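PDB 7AGM: N-acetylmuramoyl-L-alanine amidase from Mycolicibacterium smegmatis, which hydrolyses, as a zinc-dependent N-acetylmuramoyl-L-alanine amidase, the amide bond joining the sugar strands of peptidoglycan to their peptide stems. Local coordinates for residues 15-19 against 52-57; 46-50 against 194-198; 58-63 against 201-205; 117-121 against 179-184. All blocks are in the same frame, centred on the assembly; numbering follows the deposited sequence. Where two conformers were deposited one is given.

Contact 1 (15-19 against 52-57). With ZN (zinc ion), chain C.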
loop_
_atom_site.group_PDB
_atom_site.type_symbol
_atom_site.label_atom_id
_atom_site.label_comp_id
_atom_site.label_asym_id
_atom_site.label_seq_id
_atom_site.Cartn_x
_atom_site.Cartn_y
_atom_site.Cartn_z
ATOM N N PRO A 15 4.062 0.420 -5.182
ATOM C CA PRO A 15 3.080 1.382 -5.710
ATOM C C PRO A 15 2.095 0.663 -6.619
ATOM O O PRO A 15 2.474 0.098 -7.649
ATOM C CB PRO A 15 3.940 2.396 -6.475
ATOM C CG PRO A 15 5.217 1.672 -6.797
ATOM C CD PRO A 15 5.399 0.558 -5.788
ATOM N N GLY A 16 0.829 0.659 -6.205
ATOM C CA GLY A 16 -0.162 -0.165 -6.877
ATOM C C GLY A 16 -0.310 0.182 -8.351
ATOM O O GLY A 16 -0.177 1.342 -8.762
ATOM N N HIS A 17 -0.566 -0.860 -9.150
ATOM C CA HIS A 17 -0.939 -0.794 -10.561
ATOM C C HIS A 17 0.251 -0.477 -11.455
ATOM O O HIS A 17 1.378 -0.392 -10.963
ATOM C CB HIS A 17 -2.144 0.130 -10.773
ATOM C CG HIS A 17 -3.267 -0.175 -9.836
ATOM N ND1 HIS A 17 -4.147 -1.216 -10.045
ATOM C CD2 HIS A 17 -3.617 0.385 -8.654
ATOM C CE1 HIS A 17 -5.006 -1.269 -9.041
ATOM N NE2 HIS A 17 -4.700 -0.317 -8.179
ATOM N N ASN A 18 0.017 -0.343 -12.763
ATOM C CA ASN A 18 1.072 -0.102 -13.739
ATOM C C ASN A 18 0.839 1.232 -14.429
ATOM O O ASN A 18 -0.299 1.691 -14.557
ATOM C CB ASN A 18 1.074 -1.143 -14.869
ATOM C CG ASN A 18 1.044 -2.571 -14.378
ATOM O OD1 ASN A 18 1.674 -2.924 -13.381
ATOM N ND2 ASN A 18 0.320 -3.416 -15.104
ATOM N N GLY A 19 1.929 1.823 -14.926
ATOM C CA GLY A 19 1.815 3.029 -15.725
ATOM C C GLY A 19 1.259 2.798 -17.114
ATOM O O GLY A 19 0.835 3.755 -17.770
ATOM N N GLU A 52 -4.875 6.568 -10.516
ATOM C CA GLU A 52 -4.323 5.946 -9.318
ATOM C C GLU A 52 -2.855 5.577 -9.496
ATOM O O GLU A 52 -2.041 5.795 -8.589
ATOM C CB GLU A 52 -5.131 4.703 -8.949
ATOM C CG GLU A 52 -4.590 4.018 -7.699
ATOM C CD GLU A 52 -5.344 2.760 -7.338
ATOM O OE1 GLU A 52 -6.344 2.448 -8.020
ATOM O OE2 GLU A 52 -4.932 2.070 -6.376
ATOM N N HIS A 53 -2.488 5.035 -10.661
ATOM C CA HIS A 53 -1.122 4.546 -10.820
ATOM C C HIS A 53 -0.092 5.665 -10.697
ATOM O O HIS A 53 1.023 5.421 -10.228
ATOM C CB HIS A 53 -0.965 3.758 -12.124
ATOM C CG HIS A 53 -0.967 4.601 -13.366
ATOM N ND1 HIS A 53 0.136 5.313 -13.790
ATOM C CD2 HIS A 53 -1.925 4.803 -14.300
ATOM C CE1 HIS A 53 -0.148 5.933 -14.922
ATOM N NE2 HIS A 53 -1.393 5.637 -15.256
ATOM N N SER A 54 -0.443 6.894 -11.098
ATOM C CA SER A 54 0.493 8.004 -10.940
ATOM C C SER A 54 0.536 8.497 -9.498
ATOM O O SER A 54 1.614 8.834 -8.984
ATOM C CB SER A 54 0.138 9.143 -11.894
ATOM O OG SER A 54 0.246 8.706 -13.240
ATOM N N PHE A 55 -0.617 8.519 -8.822
ATOM C CA PHE A 55 -0.631 8.868 -7.407
ATOM C C PHE A 55 0.228 7.905 -6.597
ATOM O O PHE A 55 1.032 8.329 -5.756
ATOM C CB PHE A 55 -2.055 8.857 -6.852
ATOM C CG PHE A 55 -2.091 8.873 -5.350
ATOM C CD1 PHE A 55 -1.806 10.032 -4.647
ATOM C CD2 PHE A 55 -2.361 7.714 -4.635
ATOM C CE1 PHE A 55 -1.805 10.052 -3.259
ATOM C CE2 PHE A 55 -2.368 7.722 -3.248
ATOM C CZ PHE A 55 -2.095 8.887 -2.552
ATOM N N THR A 56 0.048 6.595 -6.809
ATOM C CA THR A 56 0.795 5.640 -5.997
ATOM C C THR A 56 2.281 5.714 -6.306
ATOM O O THR A 56 3.118 5.598 -5.402
ATOM C CB THR A 56 0.277 4.217 -6.214
ATOM O OG1 THR A 56 0.568 3.792 -7.553
ATOM C CG2 THR A 56 -1.235 4.116 -5.938
ATOM N N TRP A 57 2.629 5.919 -7.574
ATOM C CA TRP A 57 4.033 6.014 -7.964
ATOM C C TRP A 57 4.724 7.183 -7.269
ATOM O O TRP A 57 5.732 7.007 -6.568
ATOM C CB TRP A 57 4.115 6.148 -9.486
ATOM C CG TRP A 57 5.487 6.436 -9.997
ATOM C CD1 TRP A 57 5.935 7.601 -10.569
ATOM C CD2 TRP A 57 6.601 5.536 -10.000
ATOM N NE1 TRP A 57 7.252 7.473 -10.923
ATOM C CE2 TRP A 57 7.685 6.216 -10.591
ATOM C CE3 TRP A 57 6.783 4.219 -9.563
ATOM C CZ2 TRP A 57 8.937 5.628 -10.744
ATOM C CZ3 TRP A 57 8.030 3.635 -9.723
ATOM C CH2 TRP A 57 9.090 4.342 -10.303
HETATM ZN ZN ZN C . -5.433 0.086 -6.240
HETATM O O HOH W 1 -7.325 -0.081 -7.236
HETATM O O HOH W 2 -6.327 -1.949 -6.075
HETATM O O HOH W 3 -6.996 0.615 -4.981
#
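H17 and E52 meet at the zinc site of this Amidase_3-family amidase, one from the loop after strand 10-15, the other from the first turn of helix 52-69. E52 can be followed outward from its backbone. CB leads to a CG anti to the backbone N (chi1 -180°), and the chain runs on extended, so the carboxylate is carried straight to the metal. CG lies 3.9 Å from CD2 of H17, CD closes on the same ring atom, and OE2 binds the zinc at 2.0 Å. OE1 takes a hydrogen bond from a zinc-bound water instead, and T44 also hydrogen-bonds to E52. H17 supplies NE2 at 2.1 Å from the zinc, and its ring is turned 67° from the carboxylate, with OE2 near the ring plane at its edge. H107 completes the protein ligands, and three waters fill out the site. The H17 ring is fixed by a hydrogen bond from ND1 to the carbonyl of E41, a second-shell restraint. Further along, G19 lays its CA over one face of the H53 ring, a CH-pi contact, while D81 holds H53 ND1. P15 packs CG against CE3 of W57, and OG1 of T56 sits 2.8 Å from the carbonyl O of G16.

Contact 2 (46-50 against 194-198)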
loop_
_atom_site.group_PDB
_atom_site.type_symbol
_atom_site.label_atom_id
_atom_site.label_comp_id
_atom_site.label_asym_id
_atom_site.label_seq_id
_atom_site.Cartn_x
_atom_site.Cartn_y
_atom_site.Cartn_z
ATOM N N THR A 46 -9.376 9.909 -10.579
ATOM C CA THR A 46 -10.288 10.977 -10.199
ATOM C C THR A 46 -11.339 11.153 -11.296
ATOM O O THR A 46 -11.207 10.628 -12.406
ATOM C CB THR A 46 -9.536 12.290 -9.952
ATOM O OG1 THR A 46 -8.983 12.785 -11.183
ATOM C CG2 THR A 46 -8.397 12.079 -8.939
ATOM N N ASP A 47 -12.404 11.889 -10.971
ATOM C CA ASP A 47 -13.455 12.128 -11.954
ATOM C C ASP A 47 -12.879 12.705 -13.238
ATOM O O ASP A 47 -13.307 12.349 -14.341
ATOM C CB ASP A 47 -14.502 13.087 -11.385
ATOM C CG ASP A 47 -15.399 12.431 -10.363
ATOM O OD1 ASP A 47 -15.555 11.194 -10.414
ATOM O OD2 ASP A 47 -15.955 13.157 -9.514
ATOM N N ASP A 48 -11.895 13.587 -13.115
ATOM C CA ASP A 48 -11.314 14.245 -14.271
ATOM C C ASP A 48 -10.023 13.593 -14.756
ATOM O O ASP A 48 -9.302 14.196 -15.559
ATOM C CB ASP A 48 -11.154 15.740 -14.010
ATOM C CG ASP A 48 -10.417 16.032 -12.731
ATOM O OD1 ASP A 48 -10.368 17.215 -12.336
ATOM O OD2 ASP A 48 -9.874 15.089 -12.118
ATOM N N GLY A 49 -9.727 12.377 -14.304
ATOM C CA GLY A 49 -8.793 11.516 -14.999
ATOM C C GLY A 49 -7.376 11.452 -14.475
ATOM O O GLY A 49 -6.500 10.950 -15.191
ATOM N N TYR A 50 -7.106 11.951 -13.280
ATOM C CA TYR A 50 -5.792 11.736 -12.686
ATOM C C TYR A 50 -5.736 10.295 -12.190
ATOM O O TYR A 50 -6.570 9.906 -11.366
ATOM C CB TYR A 50 -5.540 12.721 -11.544
ATOM C CG TYR A 50 -4.221 12.506 -10.837
ATOM C CD1 TYR A 50 -3.003 12.722 -11.487
ATOM C CD2 TYR A 50 -4.188 12.082 -9.518
ATOM C CE1 TYR A 50 -1.788 12.506 -10.829
ATOM C CE2 TYR A 50 -2.992 11.867 -8.858
ATOM C CZ TYR A 50 -1.796 12.083 -9.512
ATOM O OH TYR A 50 -0.621 11.862 -8.827
ATOM N N LEU A 194 -6.172 16.499 -2.780
ATOM C CA LEU A 194 -4.910 16.188 -2.110
ATOM C C LEU A 194 -4.016 15.331 -2.996
ATOM O O LEU A 194 -2.814 15.588 -3.121
ATOM C CB LEU A 194 -5.179 15.457 -0.796
ATOM C CG LEU A 194 -5.622 16.307 0.389
ATOM C CD1 LEU A 194 -6.124 15.393 1.515
ATOM C CD2 LEU A 194 -4.487 17.200 0.889
ATOM N N MET A 195 -4.593 14.298 -3.615
ATOM C CA MET A 195 -3.810 13.350 -4.402
ATOM C C MET A 195 -3.188 13.995 -5.630
ATOM O O MET A 195 -2.104 13.587 -6.060
ATOM C CB MET A 195 -4.696 12.185 -4.817
ATOM C CG MET A 195 -5.026 11.291 -3.648
ATOM S SD MET A 195 -6.363 10.158 -4.018
ATOM C CE MET A 195 -6.338 9.187 -2.519
ATOM N N LYS A 196 -3.867 14.978 -6.218
ATOM C CA LYS A 196 -3.359 15.671 -7.393
ATOM C C LYS A 196 -2.248 16.663 -7.073
ATOM O O LYS A 196 -1.600 17.157 -8.003
ATOM C CB LYS A 196 -4.496 16.439 -8.056
ATOM C CG LYS A 196 -5.562 15.593 -8.701
ATOM C CD LYS A 196 -6.675 16.524 -9.138
ATOM C CE LYS A 196 -7.763 15.833 -9.887
ATOM N NZ LYS A 196 -8.730 16.861 -10.365
ATOM N N SER A 197 -2.017 16.975 -5.797
ATOM C CA SER A 197 -1.033 17.992 -5.462
ATOM C C SER A 197 0.246 17.362 -4.929
ATOM O O SER A 197 0.204 16.387 -4.161
ATOM C CB SER A 197 -1.582 18.959 -4.413
ATOM O OG SER A 197 -1.816 18.304 -3.185
ATOM N N PRO A 198 1.397 17.900 -5.349
ATOM C CA PRO A 198 2.669 17.404 -4.796
ATOM C C PRO A 198 2.712 17.476 -3.278
ATOM O O PRO A 198 3.208 16.546 -2.631
ATOM C CB PRO A 198 3.723 18.310 -5.449
ATOM C CG PRO A 198 3.070 18.815 -6.689
ATOM C CD PRO A 198 1.598 18.905 -6.409
#
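The ring of Y50 lies against K196, whose CA sits 4.1 Å above one face and displaced toward the rim. The K196 side chain slides past the tyrosine in the opposite direction, with CG 3.9 Å from CD2 of Y50. Near the far end of the ring the carbonyl O of M195 comes obliquely to CE2, at 3.4 Å. The other flat group is the carboxylate of D48, met by the K196 ammonium from the side shared by its two oxygens: NZ is 2.6 Å from OD1 and 2.7 Å from OD2, each using its syn lone pair. This is a two-pronged salt bridge, and the lysine reaches it because its chain is fully extended beyond CG. The aspartate belongs to a type I beta turn from T46 to G49, in the loop that leads into helix 52-69, and K196 lies in the segment 194-198, so the contact fastens that loop to the C-terminal part of the fold. OG1 of T46 fixes the turn from inside: it donates to OD2 of D48 at 2.6 Å, nearly along the C-O axis, and accepts the backbone N-H of Y50. OD2 is thus gripped by two donors, which should help to keep the carboxylate negatively charged. CE of K196 passes 3.5 Å from that same T46 OG1. The Y50 side chain also packs on F55 and R201, and the guanidinium of R201 donates through NH1 to the M195 carbonyl O.

Contact 3 (58-63 against 201-205)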
loop_
_atom_site.group_PDB
_atom_site.type_symbol
_atom_site.label_atom_id
_atom_site.label_comp_id
_atom_site.label_asym_id
_atom_site.label_seq_id
_atom_site.Cartn_x
_atom_site.Cartn_y
_atom_site.Cartn_z
ATOM N N ASP A 58 4.175 8.391 -7.425
ATOM C CA ASP A 58 4.852 9.560 -6.872
ATOM C C ASP A 58 4.865 9.531 -5.345
ATOM O O ASP A 58 5.883 9.860 -4.720
ATOM C CB ASP A 58 4.223 10.843 -7.404
ATOM C CG ASP A 58 5.014 12.063 -7.008
ATOM O OD1 ASP A 58 6.104 12.255 -7.579
ATOM O OD2 ASP A 58 4.561 12.809 -6.116
ATOM N N THR A 59 3.764 9.097 -4.726
ATOM C CA THR A 59 3.738 8.986 -3.271
ATOM C C THR A 59 4.781 7.988 -2.782
ATOM O O THR A 59 5.483 8.244 -1.792
ATOM C CB THR A 59 2.334 8.586 -2.807
ATOM O OG1 THR A 59 1.395 9.565 -3.261
ATOM C CG2 THR A 59 2.254 8.507 -1.287
ATOM N N THR A 60 4.937 6.869 -3.497
ATOM C CA THR A 60 5.908 5.862 -3.079
ATOM C C THR A 60 7.337 6.379 -3.219
ATOM O O THR A 60 8.188 6.086 -2.370
ATOM C CB THR A 60 5.699 4.546 -3.836
ATOM O OG1 THR A 60 4.372 4.045 -3.587
ATOM C CG2 THR A 60 6.707 3.497 -3.361
ATOM N N LEU A 61 7.613 7.186 -4.259
ATOM C CA LEU A 61 8.944 7.776 -4.397
ATOM C C LEU A 61 9.269 8.666 -3.203
ATOM O O LEU A 61 10.412 8.699 -2.730
ATOM C CB LEU A 61 9.021 8.591 -5.690
ATOM C CG LEU A 61 9.010 7.791 -6.993
ATOM C CD1 LEU A 61 9.064 8.730 -8.193
ATOM C CD2 LEU A 61 10.177 6.799 -7.032
ATOM N N ARG A 62 8.278 9.412 -2.720
ATOM C CA ARG A 62 8.478 10.255 -1.550
ATOM C C ARG A 62 8.709 9.415 -0.304
ATOM O O ARG A 62 9.586 9.740 0.507
ATOM C CB ARG A 62 7.288 11.195 -1.392
ATOM C CG ARG A 62 7.200 12.193 -2.546
ATOM C CD ARG A 62 5.872 12.936 -2.572
ATOM N NE ARG A 62 5.734 13.749 -3.784
ATOM C CZ ARG A 62 6.154 15.004 -3.901
ATOM N NH1 ARG A 62 6.740 15.615 -2.880
ATOM N NH2 ARG A 62 5.986 15.650 -5.047
ATOM N N VAL A 63 7.952 8.321 -0.144
ATOM C CA VAL A 63 8.190 7.404 0.969
ATOM C C VAL A 63 9.610 6.850 0.905
ATOM O O VAL A 63 10.329 6.823 1.910
ATOM C CB VAL A 63 7.143 6.271 0.975
ATOM C CG1 VAL A 63 7.547 5.157 1.951
ATOM C CG2 VAL A 63 5.748 6.813 1.322
ATOM N N ARG A 201 0.577 14.670 -1.824
ATOM C CA ARG A 201 1.251 13.378 -1.892
ATOM C C ARG A 201 2.370 13.293 -0.860
ATOM O O ARG A 201 2.591 12.236 -0.254
ATOM C CB ARG A 201 1.745 13.110 -3.319
ATOM C CG ARG A 201 0.595 12.999 -4.332
ATOM C CD ARG A 201 1.033 12.468 -5.686
ATOM N NE ARG A 201 1.954 13.387 -6.359
ATOM C CZ ARG A 201 1.590 14.396 -7.148
ATOM N NH1 ARG A 201 0.307 14.641 -7.381
ATOM N NH2 ARG A 201 2.519 15.163 -7.714
ATOM N N GLN A 202 3.060 14.406 -0.613
ATOM C CA GLN A 202 4.052 14.431 0.459
ATOM C C GLN A 202 3.397 14.228 1.820
ATOM O O GLN A 202 3.970 13.572 2.698
ATOM C CB GLN A 202 4.828 15.750 0.430
ATOM C CG GLN A 202 6.038 15.761 1.354
ATOM C CD GLN A 202 7.106 14.778 0.918
ATOM O OE1 GLN A 202 7.466 14.717 -0.260
ATOM N NE2 GLN A 202 7.617 13.993 1.867
ATOM N N LYS A 203 2.194 14.783 2.006
ATOM C CA LYS A 203 1.451 14.613 3.252
ATOM C C LYS A 203 1.145 13.141 3.500
ATOM O O LYS A 203 1.386 12.616 4.596
ATOM C CB LYS A 203 0.165 15.441 3.167
ATOM C CG LYS A 203 -0.785 15.372 4.359
ATOM C CD LYS A 203 -2.140 15.978 3.971
ATOM C CE LYS A 203 -3.151 15.945 5.104
ATOM N NZ LYS A 203 -2.677 16.737 6.268
ATOM N N TYR A 204 0.626 12.451 2.481
ATOM C CA TYR A 204 0.403 11.013 2.615
ATOM C C TYR A 204 1.708 10.273 2.878
ATOM O O TYR A 204 1.767 9.375 3.726
ATOM C CB TYR A 204 -0.255 10.460 1.350
ATOM C CG TYR A 204 -1.715 10.818 1.173
ATOM C CD1 TYR A 204 -2.678 10.393 2.092
ATOM C CD2 TYR A 204 -2.137 11.558 0.074
ATOM C CE1 TYR A 204 -4.022 10.710 1.921
ATOM C CE2 TYR A 204 -3.459 11.876 -0.108
ATOM C CZ TYR A 204 -4.406 11.461 0.816
ATOM O OH TYR A 204 -5.731 11.786 0.605
ATOM N N ALA A 205 2.765 10.624 2.142
ATOM C CA ALA A 205 4.039 9.929 2.306
ATOM C C ALA A 205 4.594 10.096 3.713
ATOM O O ALA A 205 5.059 9.121 4.318
ATOM C CB ALA A 205 5.054 10.422 1.269
HETATM O O HOH W 4 5.483 15.119 -7.930
HETATM O O HOH W 5 10.144 12.355 1.222
#
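Charge comes first: D58 takes both arginines of the contact on a single oxygen. NE of R201 donates to OD2 of D58 at 2.7 Å, nearly straight at 171°, and NE of R62 donates to the same atom at 2.8 Å. The two donors come from opposite faces of the carboxylate, and each guanidinium presents its edge, with OD2 in its plane. The R201 chain bends at chi3 (-65°) to make this turn. A water accepts from NH2 of both arginines, completing the network round the D58 carboxylate.

The network sits at one end of the crossing between helices 52-69 and 198-219, the axes of whose short segments approach to 8.5 Å and cross at -51°. Outside the salt bridges, NH1 of R62 meets a lone pair of OE1 of Q202 at 2.9 Å, with the amide plane turned well away from the guanidinium. A second water bridges the carbonyl O of R62 to NE2 of Q202. The apolar contacts gather on A205, whose CB touches both CB of R62 and CG2 of V63, the latter 3.7 Å away. A polar atom packs here too: OG1 of T59, which hydrogen-bonds to the F55 carbonyl, rests 3.6 Å from CB of R201.

Contact 4 (117-121 against 179-184)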
loop_
_atom_site.group_PDB
_atom_site.type_symbol
_atom_site.label_atom_id
_atom_site.label_comp_id
_atom_site.label_asym_id
_atom_site.label_seq_id
_atom_site.Cartn_x
_atom_site.Cartn_y
_atom_site.Cartn_z
ATOM N N GLY A 117 -11.217 9.514 3.196
ATOM C CA GLY A 117 -10.345 9.027 4.245
ATOM C C GLY A 117 -9.643 7.735 3.860
ATOM O O GLY A 117 -9.857 7.162 2.789
ATOM N N PHE A 118 -8.778 7.288 4.768
ATOM C CA PHE A 118 -7.888 6.154 4.525
ATOM C C PHE A 118 -8.444 4.859 5.117
ATOM O O PHE A 118 -9.231 4.860 6.070
ATOM C CB PHE A 118 -6.494 6.414 5.120
ATOM C CG PHE A 118 -6.446 6.298 6.626
ATOM C CD1 PHE A 118 -6.270 5.059 7.242
ATOM C CD2 PHE A 118 -6.595 7.421 7.429
ATOM C CE1 PHE A 118 -6.252 4.948 8.627
ATOM C CE2 PHE A 118 -6.575 7.315 8.818
ATOM C CZ PHE A 118 -6.399 6.068 9.415
ATOM N N HIS A 119 -7.991 3.736 4.567
ATOM C CA HIS A 119 -8.138 2.469 5.270
ATOM C C HIS A 119 -6.919 1.591 5.022
ATOM O O HIS A 119 -6.283 1.659 3.963
ATOM C CB HIS A 119 -9.514 1.775 5.060
ATOM C CG HIS A 119 -9.821 1.376 3.647
ATOM N ND1 HIS A 119 -10.005 2.290 2.630
ATOM C CD2 HIS A 119 -10.048 0.157 3.099
ATOM C CE1 HIS A 119 -10.294 1.648 1.510
ATOM N NE2 HIS A 119 -10.328 0.352 1.768
ATOM N N VAL A 120 -6.574 0.806 6.043
ATOM C CA VAL A 120 -5.397 -0.058 6.037
ATOM C C VAL A 120 -5.885 -1.496 5.992
ATOM O O VAL A 120 -6.584 -1.951 6.908
ATOM C CB VAL A 120 -4.489 0.178 7.255
ATOM C CG1 VAL A 120 -3.264 -0.753 7.198
ATOM C CG2 VAL A 120 -4.050 1.642 7.324
ATOM N N LEU A 121 -5.520 -2.203 4.925
ATOM C CA LEU A 121 -5.932 -3.583 4.707
ATOM C C LEU A 121 -4.854 -4.539 5.195
ATOM O O LEU A 121 -3.655 -4.283 5.044
ATOM C CB LEU A 121 -6.181 -3.855 3.223
ATOM C CG LEU A 121 -7.374 -3.200 2.515
ATOM C CD1 LEU A 121 -7.291 -1.668 2.459
ATOM C CD2 LEU A 121 -7.504 -3.787 1.116
ATOM N N VAL A 179 1.154 -4.731 4.873
ATOM C CA VAL A 179 -0.122 -4.025 4.914
ATOM C C VAL A 179 -0.300 -3.303 3.588
ATOM O O VAL A 179 0.662 -3.060 2.852
ATOM C CB VAL A 179 -0.238 -3.020 6.090
ATOM C CG1 VAL A 179 -0.111 -3.746 7.453
ATOM C CG2 VAL A 179 0.776 -1.884 5.939
ATOM N N LEU A 180 -1.552 -2.977 3.276
ATOM C CA LEU A 180 -1.888 -2.222 2.073
ATOM C C LEU A 180 -2.633 -0.971 2.513
ATOM O O LEU A 180 -3.650 -1.063 3.206
ATOM C CB LEU A 180 -2.723 -3.082 1.118
ATOM C CG LEU A 180 -3.054 -2.477 -0.257
ATOM C CD1 LEU A 180 -3.435 -3.571 -1.244
ATOM C CD2 LEU A 180 -4.166 -1.424 -0.208
ATOM N N VAL A 181 -2.112 0.198 2.145
ATOM C CA VAL A 181 -2.703 1.470 2.543
ATOM C C VAL A 181 -3.509 2.008 1.366
ATOM O O VAL A 181 -2.942 2.329 0.311
ATOM C CB VAL A 181 -1.637 2.486 2.983
ATOM C CG1 VAL A 181 -2.301 3.829 3.322
ATOM C CG2 VAL A 181 -0.813 1.958 4.149
ATOM N N GLU A 182 -4.830 2.090 1.533
ATOM C CA GLU A 182 -5.687 2.860 0.633
ATOM C C GLU A 182 -5.733 4.281 1.193
ATOM O O GLU A 182 -6.346 4.524 2.239
ATOM C CB GLU A 182 -7.087 2.244 0.540
ATOM C CG GLU A 182 -7.166 0.926 -0.215
ATOM C CD GLU A 182 -7.134 1.086 -1.718
ATOM O OE1 GLU A 182 -7.012 2.236 -2.184
ATOM O OE2 GLU A 182 -7.235 0.062 -2.436
ATOM N N CYS A 183 -5.052 5.216 0.516
ATOM C CA CYS A 183 -4.828 6.542 1.089
ATOM C C CYS A 183 -6.102 7.368 1.160
ATOM O O CYS A 183 -6.251 8.195 2.071
ATOM C CB CYS A 183 -3.777 7.295 0.273
ATOM S SG CYS A 183 -2.133 6.552 0.382
ATOM N N GLY A 184 -7.017 7.169 0.218
ATOM C CA GLY A 184 -8.213 7.988 0.142
ATOM C C GLY A 184 -9.060 7.548 -1.028
ATOM O O GLY A 184 -8.740 6.582 -1.727
#
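H119 and E182 face each other as an antiparallel hydrogen-bonded pair, and their side chains run side by side in the same direction. CB of E182 lies over a face of the H119 ring, 3.8 Å from its centroid, in a CH-pi contact, and the ring and carboxylate planes are only 13° apart. H119 CG stands between its backbone N and carbonyl carbon (chi1 63°), which swings the ring over the neighbouring strand. On this same face of the sheet CD1 of L121 touches CG of E182 at 3.7 Å and packs on CD2 of L180. The other face carries V120, with CG1 against CB of V179.

N of H119 donates to O of E182 at 3.0 Å, and N of E182 answers to O of H119 at 2.9 Å. Two more bonds join L121 and L180, and V120 and V181 form the non-hydrogen-bonded pair between. Just before strand 119-123, O of G117 receives a CA-H...O contact from CA of G184 at 3.2 Å.

The E182 side chain lies close to H107, its nearest atom about 4 Å from the zinc. Strand 178-185 lies between strand 102-109 and strand 119-123 in the mixed sheet, strand 162-165 borders the latter on its far side, and helix 134-148 packs on F118, V120 and V179.

In the fold
From the N terminus, strand 10-15 runs into the loop of contact 1, which closes over 32 residues on the start of helix 52-69 and brings two zinc ligands together. The segment 46-50 lies inside that loop and waits for 194-198, so contacts 1 and 2 cross. Helix 52-69 continues into contact 3, where it meets helix 198-219; contacts 2 and 3 also cross, their segments alternating along the chain. Contact 4 is the pairing of strands 119-123 and 178-185, nested inside the long loops closed by both. F55 joins the four: it touches Y50 and M195 of contact 2, R201 and Y204 of contact 3, and C183 of contact 4.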